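Local coordinates for protein 2-oxoglutarate carboxylase small subunit (Hydrogenobacter thermophilus, PDB 7KCT) that is a biotin carboxylase-family subunit whose ATP-grasp domain, set between N- and C-terminal domains of that family, binds ADP and magnesium, at residues 435-438 and 439-443; 222-225 and 226-230; 60-63 and 64-68; 121-124 and 125-128; 306-309 and 310-314. All coordinates share one frame; numbering follows the deposited sequence.

Contact 1 of 5, residues 435-438 and 439-443; sequences KDKD and FRDGK
Asp436 places CG opposite its own backbone N (chi1 171°), which swings the carboxylate over the start of the next turn and sets OD2 3.0 Å from Phe439 N. Lys437 makes the same choice (chi1 -169°); its chain then runs extended to a late bend at CE, and NZ comes to 3.2 Å from Asp441 OD2, closing a salt bridge one helical turn further on. The two acids are used differently. The Phe439 amide meets OD2 of Asp436 from above the carboxylate plane, whereas the lysine addresses Asp441 OD2 on its syn lone pair, the side shared with the other oxygen. Both bonds belong to a short helix, 437-441, in the C-terminal region of the biotin carboxylase family: Asp436 is its N-cap, and a Schellman motif ends it. The first full helical bond, Arg440 N to Asp436 O at 3.0 Å, is almost straight. At the far end Asp438 O takes two amides from opposite faces of its plane, Asp441 N at 2.9 Å and Lys443 N at 3.1 Å, while Gly442, with positive phi (90°), returns its N to Phe439 O at 2.9 Å. Tyr448 OH also bonds to Asp436 OD2, so two donors grip the capping oxygen. Asp438 OD2 is held by His452, and Arg440 turns away from the turn to a salt bridge with Asp409. On the inner side the Phe439 ring packs against Phe444 and against Trp404 and Val408 of helix 404-417.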
loop_
_atom_site.group_PDB
_atom_site.type_symbol
_atom_site.label_atom_id
_atom_site.label_comp_id
_atom_site.label_asym_id
_atom_site.label_seq_id
_atom_site.Cartn_x
_atom_site.Cartn_y
_atom_site.Cartn_z
ATOM N N LYS A 435 6.954 13.187 15.300
ATOM C CA LYS A 435 7.719 14.436 15.341
ATOM C C LYS A 435 8.671 14.534 16.538
ATOM O O LYS A 435 9.438 15.499 16.647
ATOM C CB LYS A 435 6.745 15.619 15.386
ATOM C CG LYS A 435 5.941 15.859 14.138
ATOM C CD LYS A 435 4.867 16.911 14.486
ATOM C CE LYS A 435 4.178 17.418 13.253
ATOM N NZ LYS A 435 3.049 18.321 13.607
ATOM N N ASP A 436 8.579 13.614 17.482
ATOM C CA ASP A 436 9.343 13.744 18.710
ATOM C C ASP A 436 10.817 13.393 18.484
ATOM O O ASP A 436 11.127 12.370 17.882
ATOM C CB ASP A 436 8.744 12.848 19.775
ATOM C CG ASP A 436 9.623 12.758 21.023
ATOM O OD1 ASP A 436 9.827 13.799 21.659
ATOM O OD2 ASP A 436 10.084 11.641 21.369
ATOM N N LYS A 437 11.729 14.226 19.013
ATOM C CA LYS A 437 13.152 13.993 18.774
ATOM C C LYS A 437 13.602 12.650 19.332
ATOM O O LYS A 437 14.406 11.967 18.712
ATOM C CB LYS A 437 14.030 15.069 19.403
ATOM C CG LYS A 437 15.524 15.089 19.021
ATOM C CD LYS A 437 16.264 16.089 19.943
ATOM C CE LYS A 437 17.629 16.481 19.245
ATOM N NZ LYS A 437 18.322 15.412 18.549
ATOM N N ASP A 438 13.176 12.285 20.548
ATOM C CA ASP A 438 13.600 11.003 21.097
ATOM C C ASP A 438 13.161 9.857 20.185
ATOM O O ASP A 438 13.969 9.001 19.812
ATOM C CB ASP A 438 13.031 10.851 22.496
ATOM C CG ASP A 438 13.841 11.616 23.554
ATOM O OD1 ASP A 438 14.923 12.165 23.236
ATOM O OD2 ASP A 438 13.386 11.675 24.715
ATOM N N PHE A 439 11.889 9.824 19.783
ATOM C CA PHE A 439 11.478 8.719 18.921
ATOM C C PHE A 439 12.307 8.679 17.649
ATOM O O PHE A 439 12.828 7.623 17.266
ATOM C CB PHE A 439 9.987 8.802 18.597
ATOM C CG PHE A 439 9.519 7.689 17.718
ATOM C CD1 PHE A 439 9.184 6.466 18.249
ATOM C CD2 PHE A 439 9.431 7.857 16.358
ATOM C CE1 PHE A 439 8.769 5.405 17.410
ATOM C CE2 PHE A 439 8.985 6.815 15.516
ATOM C CZ PHE A 439 8.678 5.595 16.036
ATOM N N ARG A 440 12.500 9.830 17.015
ATOM C CA ARG A 440 13.287 9.891 15.789
ATOM C C ARG A 440 14.710 9.386 15.993
ATOM O O ARG A 440 15.330 8.906 15.036
ATOM C CB ARG A 440 13.316 11.317 15.241
ATOM C CG ARG A 440 12.055 11.813 14.544
ATOM C CD ARG A 440 12.342 13.174 13.870
ATOM N NE ARG A 440 13.461 13.145 12.908
ATOM C CZ ARG A 440 13.310 12.892 11.610
ATOM N NH1 ARG A 440 12.099 12.636 11.137
ATOM N NH2 ARG A 440 14.351 12.886 10.788
ATOM N N ASP A 441 15.258 9.493 17.213
ATOM C CA ASP A 441 16.624 9.045 17.450
ATOM C C ASP A 441 16.700 7.599 17.931
ATOM O O ASP A 441 17.804 7.111 18.188
ATOM C CB ASP A 441 17.317 9.967 18.460
ATOM C CG ASP A 441 17.612 11.355 17.881
ATOM O OD1 ASP A 441 17.823 11.463 16.648
ATOM O OD2 ASP A 441 17.634 12.338 18.659
ATOM N N GLY A 442 15.567 6.892 18.037
ATOM C CA GLY A 442 15.573 5.520 18.509
ATOM C C GLY A 442 15.423 5.312 19.989
ATOM O O GLY A 442 15.381 4.144 20.424
ATOM N N LYS A 443 15.336 6.403 20.766
ATOM C CA LYS A 443 15.367 6.351 22.219
ATOM C C LYS A 443 13.942 6.266 22.770
ATOM O O LYS A 443 13.316 7.264 23.139
ATOM C CB LYS A 443 16.161 7.546 22.738
ATOM C CG LYS A 443 17.496 7.785 21.951
ATOM C CD LYS A 443 18.127 9.156 22.328
ATOM C CE LYS A 443 19.670 9.207 21.989
ATOM N NZ LYS A 443 20.048 8.677 20.605
#

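Contact 2 of 5, residues 222-225 and 226-230; sequences LGDK and YGNVI
Asp224 and Tyr226 set their side chains at about a right angle, carboxylate and ring planes 74° apart, at the tip of a beta hairpin that joins strands 215-223 and 229-236 of the ATP-grasp region. The acid sits at the edge of the tyrosine ring, with its CG near the ring plane, and CD2 of Tyr226 is 3.9 Å from Asp224 CG. What places the carboxylate here is chi1 of 68°, which tucks CG between the backbone N and the carbonyl carbon and turns OD1 in over the type I turn from Asp224 to Gly227. There OD1 accepts Tyr226 N at 2.8 Å, an Asx turn, and Asn228 N at 3.0 Å; the two amides come from opposite faces of the carboxylate plane. Asp224 N in turn bonds to Asn228 O, so backbone and side chain close the loop together. OD2 is used outside it, by Leu329 N, and the tyrosine ring makes a cation-pi contact with Arg328 while its OH bonds to Gly326 O. Below the turn, Gly223 and Val229 form a non-hydrogen-bonded pair. Leu222 and Ile230 follow as a hydrogen-bonded one, with Ile230 N 2.9 Å from Leu222 O and Leu222 CB 4.4 Å from Ile230 CG1.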
loop_
_atom_site.group_PDB
_atom_site.type_symbol
_atom_site.label_atom_id
_atom_site.label_comp_id
_atom_site.label_asym_id
_atom_site.label_seq_id
_atom_site.Cartn_x
_atom_site.Cartn_y
_atom_site.Cartn_z
ATOM N N LEU A 222 7.875 -19.032 12.103
ATOM C CA LEU A 222 6.989 -19.668 11.128
ATOM C C LEU A 222 7.510 -21.084 10.864
ATOM O O LEU A 222 8.676 -21.234 10.495
ATOM C CB LEU A 222 6.959 -18.842 9.841
ATOM C CG LEU A 222 5.961 -19.246 8.762
ATOM C CD1 LEU A 222 4.553 -19.054 9.257
ATOM C CD2 LEU A 222 6.163 -18.426 7.492
ATOM N N GLY A 223 6.679 -22.108 11.092
ATOM C CA GLY A 223 7.075 -23.490 10.845
ATOM C C GLY A 223 6.026 -24.251 10.054
ATOM O O GLY A 223 4.832 -23.962 10.136
ATOM N N ASP A 224 6.482 -25.268 9.303
ATOM C CA ASP A 224 5.568 -26.190 8.629
ATOM C C ASP A 224 5.392 -27.474 9.447
ATOM O O ASP A 224 5.964 -27.640 10.522
ATOM C CB ASP A 224 6.028 -26.475 7.194
ATOM C CG ASP A 224 7.335 -27.283 7.098
ATOM O OD1 ASP A 224 7.671 -28.018 8.050
ATOM O OD2 ASP A 224 7.986 -27.200 6.028
ATOM N N LYS A 225 4.557 -28.383 8.951
ATOM C CA LYS A 225 4.229 -29.588 9.707
ATOM C C LYS A 225 5.324 -30.653 9.627
ATOM O O LYS A 225 5.191 -31.700 10.266
ATOM C CB LYS A 225 2.887 -30.134 9.213
ATOM C CG LYS A 225 1.719 -29.160 9.524
ATOM C CD LYS A 225 0.351 -29.748 9.253
ATOM C CE LYS A 225 -0.770 -28.837 9.733
ATOM N NZ LYS A 225 -2.136 -29.340 9.304
ATOM N N TYR A 226 6.397 -30.379 8.883
ATOM C CA TYR A 226 7.480 -31.312 8.615
ATOM C C TYR A 226 8.758 -30.910 9.323
ATOM O O TYR A 226 9.849 -31.312 8.899
ATOM C CB TYR A 226 7.725 -31.389 7.110
ATOM C CG TYR A 226 6.444 -31.616 6.361
ATOM C CD1 TYR A 226 5.807 -32.843 6.410
ATOM C CD2 TYR A 226 5.844 -30.587 5.644
ATOM C CE1 TYR A 226 4.617 -33.052 5.742
ATOM C CE2 TYR A 226 4.653 -30.777 4.971
ATOM C CZ TYR A 226 4.042 -32.007 5.022
ATOM O OH TYR A 226 2.854 -32.192 4.348
ATOM N N GLY A 227 8.639 -30.072 10.355
ATOM C CA GLY A 227 9.764 -29.675 11.181
ATOM C C GLY A 227 10.663 -28.591 10.632
ATOM O O GLY A 227 11.727 -28.353 11.203
ATOM N N ASN A 228 10.300 -27.913 9.558
ATOM C CA ASN A 228 11.130 -26.826 9.053
ATOM C C ASN A 228 10.632 -25.504 9.649
ATOM O O ASN A 228 9.593 -24.979 9.231
ATOM C CB ASN A 228 11.095 -26.777 7.536
ATOM C CG ASN A 228 11.944 -25.642 6.971
ATOM O OD1 ASN A 228 11.591 -25.033 5.961
ATOM N ND2 ASN A 228 13.042 -25.327 7.638
ATOM N N VAL A 229 11.379 -24.965 10.618
ATOM C CA VAL A 229 11.022 -23.750 11.344
ATOM C C VAL A 229 12.067 -22.680 11.047
ATOM O O VAL A 229 13.274 -22.944 11.122
ATOM C CB VAL A 229 10.934 -24.003 12.857
ATOM C CG1 VAL A 229 10.447 -22.749 13.591
ATOM C CG2 VAL A 229 10.067 -25.219 13.173
ATOM N N ILE A 230 11.602 -21.475 10.710
ATOM C CA ILE A 230 12.465 -20.316 10.515
ATOM C C ILE A 230 11.978 -19.184 11.420
ATOM O O ILE A 230 10.866 -19.209 11.961
ATOM C CB ILE A 230 12.518 -19.844 9.049
ATOM C CG1 ILE A 230 11.142 -19.397 8.559
ATOM C CG2 ILE A 230 13.075 -20.935 8.105
ATOM C CD1 ILE A 230 11.162 -18.828 7.144
#

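Contact 3 of 5, residues 60-63 and 64-68; sequences IGVN and PLDTY
Gly61 and Thr67 lie with their CA atoms only 3.9 Å apart, where the chain leaving strand 56-59 turns through Gly61, with positive phi (99°), and doubles back into the helix that follows. This is a capped strand-to-helix turn of the Rossmann-like N-terminal domain, beside an outermost strand of its parallel sheet. Asn63 supplies the cap. Its OD1 accepts Asp66 N at 2.9 Å, in a nearly straight bond that arrives above the amide plane, and Leu65 N weakly at 3.1 Å. A chi1 of 61°, with CG held between the backbone N and the carbonyl carbon, points the oxygen at the two amides. Asp66 answers in the reverse direction: the acid crosses the asparagine at about a right angle, amide and carboxylate planes 62° apart, and OD2 takes Val62 N at 2.8 Å on its anti lone pair, away from the other oxygen. CG2 of Val62 lies alongside the same oxygen at 3.3 Å. Arg73 of helix 71-81 forms a salt bridge with that oxygen as well, so a backbone amide and a guanidinium share it. Thr67 N bonds to Asn63 O at 3.3 Å, a backbone bond across the same bend. Thr67 also reaches back to the strand side, where its CG2 touches Ile60 CG1 at 4.0 Å and its OG1, which Asn42 ND2 also meets, donates to Ile60 O at 2.8 Å.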
loop_
_atom_site.group_PDB
_atom_site.type_symbol
_atom_site.label_atom_id
_atom_site.label_comp_id
_atom_site.label_asym_id
_atom_site.label_seq_id
_atom_site.Cartn_x
_atom_site.Cartn_y
_atom_site.Cartn_z
ATOM N N ILE A 60 -24.877 -15.205 13.867
ATOM C CA ILE A 60 -24.996 -16.179 14.957
ATOM C C ILE A 60 -24.719 -15.477 16.279
ATOM O O ILE A 60 -24.220 -14.351 16.307
ATOM C CB ILE A 60 -24.029 -17.382 14.787
ATOM C CG1 ILE A 60 -22.590 -16.905 14.822
ATOM C CG2 ILE A 60 -24.290 -18.117 13.507
ATOM C CD1 ILE A 60 -21.556 -18.021 14.813
ATOM N N GLY A 61 -25.014 -16.164 17.369
ATOM C CA GLY A 61 -24.651 -15.781 18.723
ATOM C C GLY A 61 -25.793 -15.097 19.452
ATOM O O GLY A 61 -26.633 -14.420 18.855
ATOM N N VAL A 62 -25.806 -15.234 20.778
ATOM C CA VAL A 62 -26.897 -14.637 21.555
ATOM C C VAL A 62 -26.534 -13.265 22.111
ATOM O O VAL A 62 -27.420 -12.524 22.567
ATOM C CB VAL A 62 -27.318 -15.571 22.706
ATOM C CG1 VAL A 62 -27.790 -16.926 22.170
ATOM C CG2 VAL A 62 -26.185 -15.784 23.668
ATOM N N ASN A 63 -25.279 -12.905 22.083
ATOM C CA ASN A 63 -24.835 -11.542 22.353
ATOM C C ASN A 63 -23.580 -11.324 21.530
ATOM O O ASN A 63 -23.109 -12.277 20.874
ATOM C CB ASN A 63 -24.584 -11.341 23.850
ATOM C CG ASN A 63 -23.513 -12.255 24.380
ATOM O OD1 ASN A 63 -22.363 -12.216 23.959
ATOM N ND2 ASN A 63 -23.887 -13.097 25.341
ATOM N N PRO A 64 -23.028 -10.102 21.538
ATOM C CA PRO A 64 -21.937 -9.780 20.606
ATOM C C PRO A 64 -20.664 -10.561 20.811
ATOM O O PRO A 64 -19.945 -10.775 19.830
ATOM C CB PRO A 64 -21.724 -8.274 20.830
ATOM C CG PRO A 64 -23.155 -7.754 21.150
ATOM C CD PRO A 64 -23.642 -8.867 22.100
ATOM N N LEU A 65 -20.323 -10.988 22.028
ATOM C CA LEU A 65 -19.084 -11.742 22.127
ATOM C C LEU A 65 -19.310 -13.227 21.907
ATOM O O LEU A 65 -18.413 -13.909 21.423
ATOM C CB LEU A 65 -18.407 -11.554 23.483
ATOM C CG LEU A 65 -17.843 -10.192 23.861
ATOM C CD1 LEU A 65 -17.009 -10.380 25.096
ATOM C CD2 LEU A 65 -17.044 -9.607 22.754
ATOM N N ASP A 66 -20.472 -13.733 22.318
ATOM C CA ASP A 66 -20.818 -15.132 22.132
ATOM C C ASP A 66 -20.775 -15.525 20.667
ATOM O O ASP A 66 -20.531 -16.682 20.357
ATOM C CB ASP A 66 -22.215 -15.377 22.698
ATOM C CG ASP A 66 -22.747 -16.767 22.396
ATOM O OD1 ASP A 66 -22.151 -17.749 22.895
ATOM O OD2 ASP A 66 -23.780 -16.864 21.688
ATOM N N THR A 67 -21.057 -14.573 19.767
ATOM C CA THR A 67 -20.874 -14.789 18.332
ATOM C C THR A 67 -19.533 -15.444 18.028
ATOM O O THR A 67 -19.457 -16.409 17.260
ATOM C CB THR A 67 -20.969 -13.452 17.591
ATOM O OG1 THR A 67 -22.288 -12.905 17.749
ATOM C CG2 THR A 67 -20.644 -13.624 16.066
ATOM N N TYR A 68 -18.450 -14.918 18.606
ATOM C CA TYR A 68 -17.100 -15.363 18.313
ATOM C C TYR A 68 -16.487 -16.310 19.353
ATOM O O TYR A 68 -15.403 -16.855 19.107
ATOM C CB TYR A 68 -16.182 -14.138 18.127
ATOM C CG TYR A 68 -16.722 -13.167 17.094
ATOM C CD1 TYR A 68 -16.454 -13.369 15.759
ATOM C CD2 TYR A 68 -17.534 -12.102 17.451
ATOM C CE1 TYR A 68 -16.928 -12.542 14.799
ATOM C CE2 TYR A 68 -18.039 -11.248 16.485
ATOM C CZ TYR A 68 -17.716 -11.495 15.140
ATOM O OH TYR A 68 -18.152 -10.733 14.097
#

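Contact 4 of 5, residues 121-124 and 125-128; sequences MGDK and ARSK. With ADP (adenosine-5'-diphosphate), chain C; BCT (bicarbonate ion), chain F.
The N-terminal turn of helix 124-133, in the ATP-grasp region, unites a helix cap with two ligand sites: Asp123 caps the helix, Arg126 meets a bicarbonate ion, probably from the crystallisation liquor, and Lys124 faces an ADP. With CG of Asp123 opposite the backbone N (chi1 172°), the carboxylate folds toward the first-turn amides, where OD1 receives Arg126 N at 2.8 Å, almost straight and nearly along its own C-O axis. The backbone O of the same residue takes Ser127 N at 2.9 Å. Ser127 OG also donates to that oxygen, although the modelled separation is so short that its exact value is doubtful. Behind the serine, Met121 folds its bent chain inward, and CE packs on Ser127 CB at 3.5 Å. Asp123 OD2 is engaged by Ser168 OG and by Arg202, the third residue of the bicarbonate pocket. The Arg126 guanidinium has Asp123 CB over one face and is tied by NE and NH2 to Leu120 O and Glu119 O, which should restrict its rotation. Asp123 OD1 lies well out of the guanidinium plane, where no N-H points at it, and between these charged ends there is probably only a general electrostatic attraction. Lys124 points toward the ADP, its chain bent at the last torsion; CE lies tight at 3.1 Å from ADP O3B, and NZ makes weak bonds to ADP O3A, at 3.4 Å, and to Ala167 O. Bicarbonate lies at the guanidinium edge, with O2 2.6 Å from Arg126 NH1 and O1 3.2 Å from NH2.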
loop_
_atom_site.group_PDB
_atom_site.type_symbol
_atom_site.label_atom_id
_atom_site.label_comp_id
_atom_site.label_asym_id
_atom_site.label_seq_id
_atom_site.Cartn_x
_atom_site.Cartn_y
_atom_site.Cartn_z
ATOM N N MET A 121 1.679 -23.792 26.168
ATOM C CA MET A 121 2.165 -22.427 26.264
ATOM C C MET A 121 1.111 -21.455 26.702
ATOM O O MET A 121 1.369 -20.250 26.669
ATOM C CB MET A 121 2.743 -21.996 24.930
ATOM C CG MET A 121 3.764 -22.978 24.544
ATOM S SD MET A 121 5.149 -23.204 25.757
ATOM C CE MET A 121 6.326 -21.803 25.513
ATOM N N GLY A 122 -0.014 -21.944 27.185
ATOM C CA GLY A 122 -1.120 -21.111 27.608
ATOM C C GLY A 122 -1.002 -20.565 29.000
ATOM O O GLY A 122 -1.827 -19.754 29.417
ATOM N N ASP A 123 0.010 -20.989 29.731
ATOM C CA ASP A 123 0.269 -20.500 31.068
ATOM C C ASP A 123 1.673 -19.929 31.042
ATOM O O ASP A 123 2.601 -20.609 30.605
ATOM C CB ASP A 123 0.118 -21.634 32.073
ATOM C CG ASP A 123 0.561 -21.246 33.456
ATOM O OD1 ASP A 123 1.783 -21.363 33.724
ATOM O OD2 ASP A 123 -0.292 -20.798 34.265
ATOM N N LYS A 124 1.818 -18.667 31.471
ATOM C CA LYS A 124 3.117 -18.001 31.332
ATOM C C LYS A 124 4.192 -18.685 32.176
ATOM O O LYS A 124 5.340 -18.797 31.749
ATOM C CB LYS A 124 3.028 -16.512 31.721
ATOM C CG LYS A 124 2.235 -15.580 30.752
ATOM C CD LYS A 124 2.650 -14.065 30.908
ATOM C CE LYS A 124 1.595 -13.116 30.325
ATOM N NZ LYS A 124 0.993 -12.158 31.329
ATOM N N ALA A 125 3.852 -19.068 33.404
ATOM C CA ALA A 125 4.827 -19.709 34.291
ATOM C C ALA A 125 5.381 -20.985 33.675
ATOM O O ALA A 125 6.600 -21.169 33.566
ATOM C CB ALA A 125 4.186 -20.006 35.644
ATOM N N ARG A 126 4.496 -21.898 33.289
ATOM C CA ARG A 126 4.955 -23.086 32.575
ATOM C C ARG A 126 5.746 -22.725 31.329
ATOM O O ARG A 126 6.765 -23.357 31.038
ATOM C CB ARG A 126 3.749 -23.959 32.220
ATOM C CG ARG A 126 4.061 -25.171 31.373
ATOM C CD ARG A 126 2.896 -26.098 31.381
ATOM N NE ARG A 126 1.675 -25.598 30.741
ATOM C CZ ARG A 126 0.544 -25.294 31.371
ATOM N NH1 ARG A 126 0.441 -25.403 32.685
ATOM N NH2 ARG A 126 -0.518 -24.899 30.662
ATOM N N SER A 127 5.294 -21.724 30.549
ATOM C CA SER A 127 6.032 -21.388 29.325
ATOM C C SER A 127 7.476 -20.971 29.609
ATOM O O SER A 127 8.374 -21.258 28.813
ATOM C CB SER A 127 5.372 -20.236 28.537
ATOM O OG SER A 127 3.968 -20.281 28.597
ATOM N N LYS A 128 7.701 -20.160 30.644
ATOM C CA LYS A 128 9.081 -19.804 31.002
ATOM C C LYS A 128 9.916 -21.043 31.338
ATOM O O LYS A 128 11.085 -21.162 30.938
ATOM C CB LYS A 128 9.089 -18.867 32.216
ATOM C CG LYS A 128 8.495 -17.498 32.011
ATOM C CD LYS A 128 8.410 -16.741 33.329
ATOM C CE LYS A 128 9.712 -16.034 33.664
ATOM N NZ LYS A 128 9.585 -15.353 34.992
HETATM P PB ADP C . 0.305 -9.790 28.036
HETATM O O1B ADP C . -0.876 -9.085 28.606
HETATM O O2B ADP C . 1.106 -9.370 26.830
HETATM O O3B ADP C . 0.259 -11.300 28.170
HETATM P PA ADP C . 3.014 -9.761 28.784
HETATM O O1A ADP C . 3.590 -9.800 27.414
HETATM O O2A ADP C . 3.738 -10.548 29.865
HETATM O O3A ADP C . 1.566 -9.530 29.332
HETATM O "O5'" ADP C . 3.820 -8.135 29.261
HETATM C "C5'" ADP C . 2.931 -6.968 29.122
HETATM C "C4'" ADP C . 3.866 -5.835 28.971
HETATM O "O4'" ADP C . 4.259 -5.544 30.332
HETATM C "C3'" ADP C . 5.088 -6.187 28.209
HETATM O "O3'" ADP C . 4.971 -5.763 26.846
HETATM C "C2'" ADP C . 6.057 -5.224 28.891
HETATM O "O2'" ADP C . 5.801 -3.818 28.510
HETATM C "C1'" ADP C . 5.658 -5.273 30.338
HETATM N N9 ADP C . 6.401 -6.325 31.073
HETATM C C8 ADP C . 6.162 -7.704 31.144
HETATM N N7 ADP C . 7.062 -8.317 31.956
HETATM C C5 ADP C . 7.918 -7.301 32.383
HETATM C C6 ADP C . 9.052 -7.298 33.235
HETATM N N6 ADP C . 9.489 -8.462 33.785
HETATM N N1 ADP C . 9.746 -6.157 33.477
HETATM C C2 ADP C . 9.226 -5.049 32.895
HETATM N N3 ADP C . 8.165 -4.897 32.084
HETATM C C4 ADP C . 7.518 -6.066 31.846
HETATM C C BCT F . -2.700 -24.425 33.392
HETATM O O1 BCT F . -3.235 -24.645 32.278
HETATM O O2 BCT F . -1.543 -24.221 33.778
HETATM O O3 BCT F . -3.678 -24.339 34.445
#

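Contact 5 of 5, residues 306-309 and 310-314; sequences PVTE and MITGV
Pro306 and Met310 are joined by a helical backbone bond, Met310 N to Pro306 O at 3.0 Å; the pattern slackens one step later, where Ile311 N makes weak bonds to both Val307 O and Thr308 O, and is resumed by Thr312 N on Thr308 O, then by Gly313 N, 2.9 Å from Glu309 O. Over the first step the side chain of Met310 lies tight, CG only 3.1 Å from Pro306 O. The threonine pair carries the last turn. A chi1 of 65° sets OG1 of Thr312 between its backbone N and carbonyl carbon, and from there it donates to Thr308 O at 2.8 Å. Thr312 N meets the same oxygen at 3.1 Å from the opposite face of the carbonyl plane, so one residue grips it twice; the two CG2 methyls, 4.2 Å apart, pack beside the bonds. This is how helix 305-312 of the ATP-grasp region ends: Gly313 leaves with positive phi (78°), and Thr312 OG1 accepts Val314 N at 3.1 Å, an ST turn just past the helix end. The Val314 carbonyl lies against Glu309, whose CG is 3.2 Å from Val314 O. Beyond that point the glutamate extends to salt bridges with Arg375 and Arg25, and its OE2 also takes Ile316 N. Its side chain packs on Phe372 of the second subunit. Thr308 OG1 is hydrogen-bonded to Arg235 of strand 229-236.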
loop_
_atom_site.group_PDB
_atom_site.type_symbol
_atom_site.label_atom_id
_atom_site.label_comp_id
_atom_site.label_asym_id
_atom_site.label_seq_id
_atom_site.Cartn_x
_atom_site.Cartn_y
_atom_site.Cartn_z
ATOM N N PRO A 306 2.251 -7.239 10.016
ATOM C CA PRO A 306 2.620 -6.605 8.737
ATOM C C PRO A 306 3.996 -5.958 8.727
ATOM O O PRO A 306 4.645 -6.003 7.676
ATOM C CB PRO A 306 1.489 -5.582 8.507
ATOM C CG PRO A 306 0.301 -6.236 9.173
ATOM C CD PRO A 306 0.904 -6.819 10.459
ATOM N N VAL A 307 4.516 -5.413 9.835
ATOM C CA VAL A 307 5.836 -4.789 9.722
ATOM C C VAL A 307 6.875 -5.827 9.323
ATOM O O VAL A 307 7.812 -5.538 8.572
ATOM C CB VAL A 307 6.258 -4.052 11.018
ATOM C CG1 VAL A 307 5.327 -2.866 11.304
ATOM C CG2 VAL A 307 6.394 -4.968 12.231
ATOM N N THR A 308 6.727 -7.042 9.825
ATOM C CA THR A 308 7.654 -8.115 9.474
ATOM C C THR A 308 7.512 -8.526 8.025
ATOM O O THR A 308 8.517 -8.822 7.360
ATOM C CB THR A 308 7.438 -9.314 10.394
ATOM O OG1 THR A 308 7.719 -8.923 11.755
ATOM C CG2 THR A 308 8.356 -10.485 9.907
ATOM N N GLU A 309 6.272 -8.545 7.503
ATOM C CA GLU A 309 6.069 -8.842 6.088
ATOM C C GLU A 309 6.715 -7.802 5.199
ATOM O O GLU A 309 7.242 -8.129 4.121
ATOM C CB GLU A 309 4.571 -8.949 5.757
ATOM C CG GLU A 309 3.820 -9.949 6.570
ATOM C CD GLU A 309 2.325 -9.996 6.197
ATOM O OE1 GLU A 309 1.731 -8.972 5.767
ATOM O OE2 GLU A 309 1.739 -11.088 6.298
ATOM N N MET A 310 6.713 -6.544 5.620
ATOM C CA MET A 310 7.271 -5.527 4.732
ATOM C C MET A 310 8.802 -5.609 4.622
ATOM O O MET A 310 9.353 -5.220 3.605
ATOM C CB MET A 310 6.879 -4.127 5.191
ATOM C CG MET A 310 5.381 -3.977 5.453
ATOM S SD MET A 310 4.470 -3.936 3.914
ATOM C CE MET A 310 4.738 -2.187 3.630
ATOM N N ILE A 311 9.515 -6.020 5.674
ATOM C CA ILE A 311 10.966 -6.038 5.583
ATOM C C ILE A 311 11.509 -7.366 5.070
ATOM O O ILE A 311 12.664 -7.412 4.602
ATOM C CB ILE A 311 11.643 -5.699 6.928
ATOM C CG1 ILE A 311 11.336 -6.745 8.012
ATOM C CG2 ILE A 311 11.254 -4.272 7.405
ATOM C CD1 ILE A 311 12.148 -6.497 9.330
ATOM N N THR A 312 10.740 -8.449 5.188
ATOM C CA THR A 312 11.177 -9.765 4.716
ATOM C C THR A 312 10.597 -10.173 3.379
ATOM O O THR A 312 11.170 -11.046 2.716
ATOM C CB THR A 312 10.815 -10.885 5.697
ATOM O OG1 THR A 312 9.381 -11.042 5.809
ATOM C CG2 THR A 312 11.408 -10.627 7.085
ATOM N N GLY A 313 9.433 -9.629 3.011
ATOM C CA GLY A 313 8.680 -10.071 1.856
ATOM C C GLY A 313 7.889 -11.358 2.044
ATOM O O GLY A 313 7.327 -11.865 1.072
ATOM N N VAL A 314 7.776 -11.881 3.254
ATOM C CA VAL A 314 7.071 -13.131 3.500
ATOM C C VAL A 314 5.619 -12.823 3.896
ATOM O O VAL A 314 5.373 -12.141 4.887
ATOM C CB VAL A 314 7.792 -13.954 4.584
ATOM C CG1 VAL A 314 7.012 -15.164 4.985
ATOM C CG2 VAL A 314 9.166 -14.367 4.080
#

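In the fold
From the N terminus, contact 3 comes first and turns the chain from strand 56-59 into a helix of the N-terminal domain. Contact 4 then opens helix 124-133 beside the ligands, contact 2 closes the hairpin of strands 215-223 and 229-236, contact 5 ends helix 305-312, and contact 1 spans a short helix in the C-terminal region. Each is finished before the next begins, so none nests or crosses. Contacts 2, 4 and 5 share the ATP-grasp range; of these, contacts 2 and 5 touch, Leu222 CD2 packing on Val314 CG1 at 4.2 Å. Contacts 1 and 3, their centres about 43 Å apart, lie on opposite sides of the chain's centre.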